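Local coordinates for protein ComZ (Thermus thermophilus, PDB 6QVI) that probably serves as a DNA receptor at the tip of a pilus, as a pilin associated with natural competence, at residues G217-G223 and Q244-N250; V91-T97 and L110-S116. All coordinates share one frame; numbering follows the deposited sequence.

Overall arrangement
The two contacts lie in separate parts of the fold, probably different domains, with centres about 51 Å apart and nearest atoms about 32 Å apart. Contact 2 comes first along the chain and is complete before contact 1 opens. It joins strands 90-100 and 107-115 in the antiparallel sheet beside helix 12-40, consistent with the pseudopilin-like domain. Contact 1 pairs strands 218-221 and 246-247 in a small parallel sheet with strand 172-176, consistent with the beta-solenoid domain. No strand or sheet is shared. One contact is an antiparallel hairpin and the other a parallel pairing across 20 intervening residues. This fits a chain joining a pseudopilin-like domain to a beta-solenoid domain that may serve DNA uptake.

Contact 1: residues G217-G223 and Q244-N250; sequences GKISVGG and QDITGEN
K218 and D245 meet where two parallel strands, 218-221 and 246-247, come together in what is probably the beta-solenoid domain. The lysine chain crosses the aspartate at about a right angle. Its CB lies 3.5 Å from D245 O. Its CG comes against the aspartate side chain, 3.4 Å from D245 CG. CD and CE then pass OD2 at a longer range. Bends at chi3 (82°) and chi4 (75°) turn the end toward the carboxylate, and NZ forms a salt bridge of 2.6 Å with D245 OD2. NZ reaches OD2 from the anti side, 34° out of the carboxylate plane. The other oxygen, OD1, accepts a hydrogen bond from R241 N, so both oxygens are held. With an alanine here in place of the lysine, the D245 carboxylate would probably lose its positive mate and the methylenes that lie against it.

The backbones pair beyond this point. I219 N bonds to D245 O at 3.0 Å, and T247 N to I219 O at 2.8 Å. A weak bond follows from V221 N to T247 O, and N250 N closes the series on V221 O at 3.3 Å. I219 and I246 share the inner face, with CD1 of I219 4.3 Å from CG2 of I246, and both also touch V239. S220 and T247 occupy the other face, where both touch Y172 of strand 172-176. The chemistry is therefore mixed: backbone bonds and apolar contact join the strands, while an ion pair at one end probably helps to balance a buried acid.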
ATOM      1  N   GLY A 217       8.574   0.179 -19.639  1.00 62.24           N
ATOM      2  CA  GLY A 217       8.243  -0.856 -20.594  1.00 68.06           C
ATOM      3  C   GLY A 217       6.878  -0.781 -21.226  1.00 70.98           C
ATOM      4  O   GLY A 217       6.100   0.063 -20.888  1.00 69.13           O
ATOM      5  N   LYS A 218       6.636  -1.661 -22.183  1.00 71.69           N
ATOM      6  CA  LYS A 218       5.368  -1.816 -22.880  1.00 66.24           C
ATOM      7  C   LYS A 218       4.630  -3.054 -22.361  1.00 57.31           C
ATOM      8  O   LYS A 218       5.137  -3.793 -21.519  1.00 57.10           O
ATOM      9  CB  LYS A 218       5.599  -1.891 -24.387  1.00 66.26           C
ATOM     10  CG  LYS A 218       6.460  -0.769 -24.934  1.00 69.13           C
ATOM     11  CD  LYS A 218       7.066  -1.163 -26.251  1.00 76.75           C
ATOM     12  CE  LYS A 218       6.067  -0.937 -27.334  1.00 91.94           C
ATOM     13  NZ  LYS A 218       5.972   0.536 -27.588  1.00107.94           N
ATOM     14  N   ILE A 219       3.393  -3.238 -22.824  1.00 58.23           N
ATOM     15  CA  ILE A 219       2.577  -4.403 -22.510  1.00 58.25           C
ATOM     16  C   ILE A 219       1.747  -4.740 -23.730  1.00 60.82           C
ATOM     17  O   ILE A 219       1.366  -3.860 -24.514  1.00 61.95           O
ATOM     18  CB  ILE A 219       1.636  -4.214 -21.302  1.00 56.43           C
ATOM     19  CG1 ILE A 219       0.504  -3.240 -21.632  1.00 74.14           C
ATOM     20  CG2 ILE A 219       2.390  -3.766 -20.064  1.00 54.09           C
ATOM     21  CD1 ILE A 219      -0.733  -3.487 -20.833  1.00 76.98           C
ATOM     22  N   SER A 220       1.487  -6.034 -23.903  1.00 72.69           N
ATOM     23  CA  SER A 220       0.659  -6.539 -24.991  1.00 78.03           C
ATOM     24  C   SER A 220      -0.524  -7.267 -24.380  1.00 79.97           C
ATOM     25  O   SER A 220      -0.391  -7.930 -23.351  1.00 82.55           O
ATOM     26  CB  SER A 220       1.445  -7.477 -25.925  1.00 82.86           C
ATOM     27  OG  SER A 220       0.808  -7.623 -27.188  1.00 89.04           O
ATOM     28  N   VAL A 221      -1.687  -7.137 -25.000  1.00 84.61           N
ATOM     29  CA  VAL A 221      -2.895  -7.745 -24.470  1.00 87.09           C
ATOM     30  C   VAL A 221      -3.622  -8.441 -25.619  1.00 95.31           C
ATOM     31  O   VAL A 221      -4.093  -7.782 -26.561  1.00 93.83           O
ATOM     32  CB  VAL A 221      -3.787  -6.711 -23.772  1.00 86.06           C
ATOM     33  CG1 VAL A 221      -5.209  -7.216 -23.675  1.00100.43           C
ATOM     34  CG2 VAL A 221      -3.236  -6.409 -22.400  1.00 69.76           C
ATOM     35  N   GLY A 222      -3.697  -9.776 -25.547  1.00100.70           N
ATOM     36  CA  GLY A 222      -4.344 -10.584 -26.558  1.00 99.25           C
ATOM     37  C   GLY A 222      -5.719 -11.066 -26.119  1.00 95.38           C
ATOM     38  O   GLY A 222      -6.235 -10.697 -25.061  1.00 91.89           O
ATOM     39  N   GLY A 223      -6.306 -11.926 -26.953  1.00 96.63           N
ATOM     40  CA  GLY A 223      -7.690 -12.310 -26.752  1.00 91.07           C
ATOM     41  C   GLY A 223      -7.907 -13.068 -25.457  1.00 96.78           C
ATOM     42  O   GLY A 223      -7.057 -13.850 -25.011  1.00100.79           O
ATOM     43  N   GLN A 244       1.123   4.837 -26.299  1.00 77.71           N
ATOM     44  CA  GLN A 244       1.785   4.082 -27.360  1.00 74.43           C
ATOM     45  C   GLN A 244       2.194   2.694 -26.853  1.00 75.65           C
ATOM     46  O   GLN A 244       2.145   1.705 -27.607  1.00 71.47           O
ATOM     47  CB  GLN A 244       3.030   4.797 -27.837  1.00 76.46           C
ATOM     48  CG  GLN A 244       2.896   6.266 -28.043  1.00 85.87           C
ATOM     49  CD  GLN A 244       3.197   7.001 -26.774  1.00 95.30           C
ATOM     50  OE1 GLN A 244       2.391   7.783 -26.262  1.00110.52           O
ATOM     51  NE2 GLN A 244       4.377   6.742 -26.240  1.00100.20           N
ATOM     52  N   ASP A 245       2.637   2.596 -25.596  1.00 63.44           N
ATOM     53  CA  ASP A 245       3.199   1.362 -25.064  1.00 75.00           C
ATOM     54  C   ASP A 245       2.144   0.436 -24.476  1.00 72.47           C
ATOM     55  O   ASP A 245       2.482  -0.496 -23.739  1.00 71.56           O
ATOM     56  CB  ASP A 245       4.269   1.681 -24.008  1.00 77.62           C
ATOM     57  CG  ASP A 245       5.442   2.488 -24.583  1.00 79.36           C
ATOM     58  OD1 ASP A 245       6.148   3.165 -23.796  1.00 76.56           O
ATOM     59  OD2 ASP A 245       5.644   2.455 -25.817  1.00 80.55           O
ATOM     60  N   ILE A 246       0.878   0.674 -24.803  1.00 69.80           N
ATOM     61  CA  ILE A 246      -0.212  -0.239 -24.500  1.00 72.36           C
ATOM     62  C   ILE A 246      -0.611  -0.867 -25.832  1.00 78.80           C
ATOM     63  O   ILE A 246      -1.383  -0.286 -26.588  1.00 72.10           O
ATOM     64  CB  ILE A 246      -1.352   0.494 -23.778  1.00 70.16           C
ATOM     65  CG1 ILE A 246      -0.788   1.172 -22.526  1.00 70.70           C
ATOM     66  CG2 ILE A 246      -2.462  -0.441 -23.399  1.00 65.07           C
ATOM     67  CD1 ILE A 246      -1.792   1.973 -21.756  1.00 68.36           C
ATOM     68  N   THR A 247       0.012  -1.993 -26.171  1.00 92.64           N
ATOM     69  CA  THR A 247      -0.167  -2.764 -27.396  1.00 94.76           C
ATOM     70  C   THR A 247      -1.172  -3.906 -27.207  1.00 93.49           C
ATOM     71  O   THR A 247      -1.383  -4.408 -26.095  1.00 93.38           O
ATOM     72  CB  THR A 247       1.215  -3.339 -27.807  1.00105.17           C
ATOM     73  OG1 THR A 247       2.123  -2.290 -28.173  1.00108.67           O
ATOM     74  CG2 THR A 247       1.164  -4.408 -28.895  1.00113.13           C
ATOM     75  N   GLY A 248      -1.739  -4.359 -28.318  1.00 90.42           N
ATOM     76  CA  GLY A 248      -2.498  -5.597 -28.353  1.00 88.44           C
ATOM     77  C   GLY A 248      -3.791  -5.543 -29.144  1.00 87.26           C
ATOM     78  O   GLY A 248      -4.342  -4.481 -29.423  1.00 88.69           O
ATOM     79  N   GLU A 249      -4.296  -6.734 -29.489  1.00 91.45           N
ATOM     80  CA  GLU A 249      -5.587  -6.873 -30.151  1.00 85.78           C
ATOM     81  C   GLU A 249      -6.741  -6.317 -29.341  1.00 87.38           C
ATOM     82  O   GLU A 249      -7.794  -6.026 -29.909  1.00101.27           O
ATOM     83  CB  GLU A 249      -5.867  -8.347 -30.447  1.00 94.99           C
ATOM     84  CG  GLU A 249      -4.979  -8.957 -31.520  1.00114.18           C
ATOM     85  CD  GLU A 249      -5.306 -10.431 -31.809  1.00125.46           C
ATOM     86  OE1 GLU A 249      -4.666 -11.002 -32.721  1.00130.33           O
ATOM     87  OE2 GLU A 249      -6.173 -11.024 -31.118  1.00127.10           O
ATOM     88  N   ASN A 250      -6.593  -6.204 -28.026  1.00 87.68           N
ATOM     89  CA  ASN A 250      -7.733  -5.997 -27.153  1.00 98.16           C
ATOM     90  C   ASN A 250      -7.789  -4.605 -26.525  1.00100.19           C
ATOM     91  O   ASN A 250      -8.618  -4.378 -25.634  1.00 99.48           O
ATOM     92  CB  ASN A 250      -7.704  -7.036 -26.033  1.00100.35           C
ATOM     93  CG  ASN A 250      -7.844  -8.472 -26.527  1.00107.64           C
ATOM     94  OD1 ASN A 250      -7.666  -8.779 -27.714  1.00110.24           O
ATOM     95  ND2 ASN A 250      -8.156  -9.365 -25.601  1.00111.87           N
TER

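Contact 2: residues V91-T97 and L110-S116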
ATOM      1  N   VAL A  91     -19.546  42.030  10.181  1.00 99.25           N
ATOM      2  CA  VAL A  91     -18.552  43.008   9.923  1.00 95.48           C
ATOM      3  C   VAL A  91     -18.292  43.042   8.446  1.00101.81           C
ATOM      4  O   VAL A  91     -17.829  44.034   7.943  1.00110.35           O
ATOM      5  CB  VAL A  91     -17.273  42.660  10.610  1.00 90.09           C
ATOM      6  CG1 VAL A  91     -16.151  43.432   9.972  1.00 91.32           C
ATOM      7  CG2 VAL A  91     -17.392  43.001  12.065  1.00 88.23           C
ATOM      8  N   GLY A  92     -18.588  41.966   7.736  1.00100.63           N
ATOM      9  CA  GLY A  92     -18.378  41.947   6.310  1.00 88.70           C
ATOM     10  C   GLY A  92     -18.697  40.616   5.705  1.00 77.89           C
ATOM     11  O   GLY A  92     -19.021  39.700   6.395  1.00 77.57           O
ATOM     12  N   ARG A  93     -18.636  40.535   4.401  1.00 66.11           N
ATOM     13  CA  ARG A  93     -18.871  39.298   3.725  1.00 77.22           C
ATOM     14  C   ARG A  93     -17.647  38.941   2.920  1.00 71.20           C
ATOM     15  O   ARG A  93     -16.806  39.764   2.680  1.00 80.64           O
ATOM     16  CB  ARG A  93     -20.052  39.416   2.776  1.00 95.08           C
ATOM     17  CG  ARG A  93     -21.111  40.423   3.166  1.00113.93           C
ATOM     18  CD  ARG A  93     -22.368  39.763   3.720  1.00133.34           C
ATOM     19  NE  ARG A  93     -23.278  39.256   2.687  1.00140.56           N
ATOM     20  CZ  ARG A  93     -24.401  38.586   2.942  1.00142.02           C
ATOM     21  NH1 ARG A  93     -24.754  38.344   4.196  1.00142.04           N
ATOM     22  NH2 ARG A  93     -25.166  38.147   1.952  1.00140.27           N
ATOM     23  N   TYR A  94     -17.533  37.694   2.515  1.00 63.81           N
ATOM     24  CA  TYR A  94     -16.418  37.306   1.693  1.00 62.71           C
ATOM     25  C   TYR A  94     -16.763  36.169   0.841  1.00 59.88           C
ATOM     26  O   TYR A  94     -17.695  35.480   1.088  1.00 51.84           O
ATOM     27  CB  TYR A  94     -15.169  37.001   2.483  1.00 48.28           C
ATOM     28  CG  TYR A  94     -15.257  35.818   3.348  1.00 52.78           C
ATOM     29  CD1 TYR A  94     -15.372  34.569   2.829  1.00 61.52           C
ATOM     30  CD2 TYR A  94     -15.205  35.949   4.690  1.00 57.00           C
ATOM     31  CE1 TYR A  94     -15.437  33.477   3.639  1.00 53.76           C
ATOM     32  CE2 TYR A  94     -15.280  34.868   5.499  1.00 68.36           C
ATOM     33  CZ  TYR A  94     -15.393  33.641   4.958  1.00 60.53           C
ATOM     34  OH  TYR A  94     -15.470  32.591   5.789  1.00 65.86           O
ATOM     35  N   THR A  95     -16.013  36.000  -0.209  1.00 47.24           N
ATOM     36  CA  THR A  95     -16.271  34.909  -1.072  1.00 59.61           C
ATOM     37  C   THR A  95     -15.041  34.123  -1.390  1.00 57.75           C
ATOM     38  O   THR A  95     -14.166  34.630  -2.020  1.00 53.39           O
ATOM     39  CB  THR A  95     -16.922  35.350  -2.334  1.00 63.37           C
ATOM     40  OG1 THR A  95     -18.274  35.646  -2.040  1.00 63.04           O
ATOM     41  CG2 THR A  95     -16.887  34.250  -3.295  1.00 76.42           C
ATOM     42  N   ALA A  96     -14.996  32.858  -0.999  1.00 68.04           N
ATOM     43  CA  ALA A  96     -13.784  32.072  -1.197  1.00 61.01           C
ATOM     44  C   ALA A  96     -14.008  31.154  -2.382  1.00 53.37           C
ATOM     45  O   ALA A  96     -15.015  30.432  -2.429  1.00 62.43           O
ATOM     46  CB  ALA A  96     -13.417  31.269   0.048  1.00 60.46           C
ATOM     47  N   THR A  97     -13.073  31.186  -3.324  1.00 43.17           N
ATOM     48  CA  THR A  97     -13.112  30.367  -4.525  1.00 49.80           C
ATOM     49  C   THR A  97     -11.784  29.653  -4.649  1.00 55.93           C
ATOM     50  O   THR A  97     -10.731  30.235  -4.367  1.00 57.46           O
ATOM     51  CB  THR A  97     -13.347  31.193  -5.801  1.00 57.82           C
ATOM     52  OG1 THR A  97     -14.528  31.986  -5.657  1.00 76.54           O
ATOM     53  CG2 THR A  97     -13.542  30.282  -6.971  1.00 58.69           C
ATOM     54  N   LEU A 110      -6.097  29.583  -3.942  1.00 40.41           N
ATOM     55  CA  LEU A 110      -7.227  29.906  -3.065  1.00 53.77           C
ATOM     56  C   LEU A 110      -7.433  31.429  -3.069  1.00 54.94           C
ATOM     57  O   LEU A 110      -6.478  32.182  -2.844  1.00 57.05           O
ATOM     58  CB  LEU A 110      -6.960  29.414  -1.648  1.00 38.06           C
ATOM     59  CG  LEU A 110      -8.083  29.506  -0.624  1.00 50.70           C
ATOM     60  CD1 LEU A 110      -9.463  28.941  -1.078  1.00 50.43           C
ATOM     61  CD2 LEU A 110      -7.633  28.954   0.705  1.00 51.45           C
ATOM     62  N   VAL A 111      -8.646  31.884  -3.397  1.00 54.13           N
ATOM     63  CA  VAL A 111      -8.944  33.319  -3.508  1.00 55.86           C
ATOM     64  C   VAL A 111     -10.145  33.672  -2.635  1.00 51.97           C
ATOM     65  O   VAL A 111     -11.210  33.049  -2.749  1.00 51.26           O
ATOM     66  CB  VAL A 111      -9.203  33.738  -4.973  1.00 52.51           C
ATOM     67  CG1 VAL A 111      -9.952  35.021  -5.050  1.00 55.75           C
ATOM     68  CG2 VAL A 111      -7.931  33.930  -5.692  1.00 56.36           C
ATOM     69  N   SER A 112      -9.981  34.693  -1.829  1.00 48.53           N
ATOM     70  CA  SER A 112     -11.019  35.170  -0.969  1.00 60.30           C
ATOM     71  C   SER A 112     -11.251  36.654  -1.165  1.00 61.06           C
ATOM     72  O   SER A 112     -10.475  37.438  -0.731  1.00 55.94           O
ATOM     73  CB  SER A 112     -10.608  34.881   0.457  1.00 67.71           C
ATOM     74  OG  SER A 112     -10.942  35.908   1.339  1.00 73.45           O
ATOM     75  N   GLU A 113     -12.333  37.025  -1.826  1.00 67.46           N
ATOM     76  CA  GLU A 113     -12.700  38.410  -2.051  1.00 58.34           C
ATOM     77  C   GLU A 113     -13.496  38.894  -0.880  1.00 57.00           C
ATOM     78  O   GLU A 113     -14.546  38.416  -0.663  1.00 52.39           O
ATOM     79  CB  GLU A 113     -13.615  38.507  -3.249  1.00 66.20           C
ATOM     80  CG  GLU A 113     -12.958  38.266  -4.585  1.00 85.24           C
ATOM     81  CD  GLU A 113     -13.945  38.199  -5.730  1.00103.06           C
ATOM     82  OE1 GLU A 113     -13.849  37.287  -6.566  1.00106.55           O
ATOM     83  OE2 GLU A 113     -14.825  39.063  -5.809  1.00112.06           O
ATOM     84  N   GLY A 114     -13.024  39.871  -0.141  1.00 56.83           N
ATOM     85  CA  GLY A 114     -13.769  40.353   1.002  1.00 65.71           C
ATOM     86  C   GLY A 114     -14.293  41.765   0.890  1.00 62.72           C
ATOM     87  O   GLY A 114     -13.794  42.544   0.132  1.00 52.47           O
ATOM     88  N   THR A 115     -15.360  42.069   1.607  1.00 67.12           N
ATOM     89  CA  THR A 115     -15.927  43.403   1.591  1.00 67.74           C
ATOM     90  C   THR A 115     -16.323  43.786   2.961  1.00 63.63           C
ATOM     91  O   THR A 115     -16.795  42.972   3.675  1.00 58.09           O
ATOM     92  CB  THR A 115     -17.206  43.536   0.788  1.00 66.73           C
ATOM     93  OG1 THR A 115     -18.223  42.803   1.436  1.00 71.89           O
ATOM     94  CG2 THR A 115     -17.063  43.032  -0.594  1.00 70.84           C
ATOM     95  N   SER A 116     -16.179  45.046   3.306  1.00 77.81           N
ATOM     96  CA  SER A 116     -16.560  45.495   4.624  1.00 82.26           C
ATOM     97  C   SER A 116     -16.812  46.976   4.649  1.00 87.41           C
ATOM     98  O   SER A 116     -15.875  47.739   4.660  1.00 87.96           O
ATOM     99  CB  SER A 116     -15.480  45.157   5.631  1.00 81.03           C
ATOM    100  OG  SER A 116     -15.489  46.045   6.718  1.00 82.10           O
TER
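T115 and R93 form a hydrogen-bonded antiparallel pair in a beta hairpin of strands 90-100 and 107-115, part of the antiparallel sheet beside helix 12-40, as in pilin-like folds. Their side chains run side by side and point the same way. T115 OG1 sits between its own backbone N and carbonyl carbon (chi1 67°), which brings it within 4.1 Å of R93 CB. The arginine chain then bends at chi2 and chi3, and its end leads away.

R93, T95 and T97 share one face with T115, E113 and V111. Paired backbone bonds tie each couple; T97 N to V111 O measures 2.7 Å. Y94, A96 and S112 turn their side chains to the other face, beside the helix; G114 has none. There Y94 CB lies 3.9 Å from G114 CA. A chi1 of 66° carries the Y94 ring away from strand 107-115, to E81 and V83 and to K27 of the helix. S112 OG bonds to A21 O, and A96 rests on Y28. L110 swings CD1 to 3.8 Å from T97 O and also touches L25. At the other end from L110, S116 OG makes a weak hydrogen bond of 3.3 Å to V91 O.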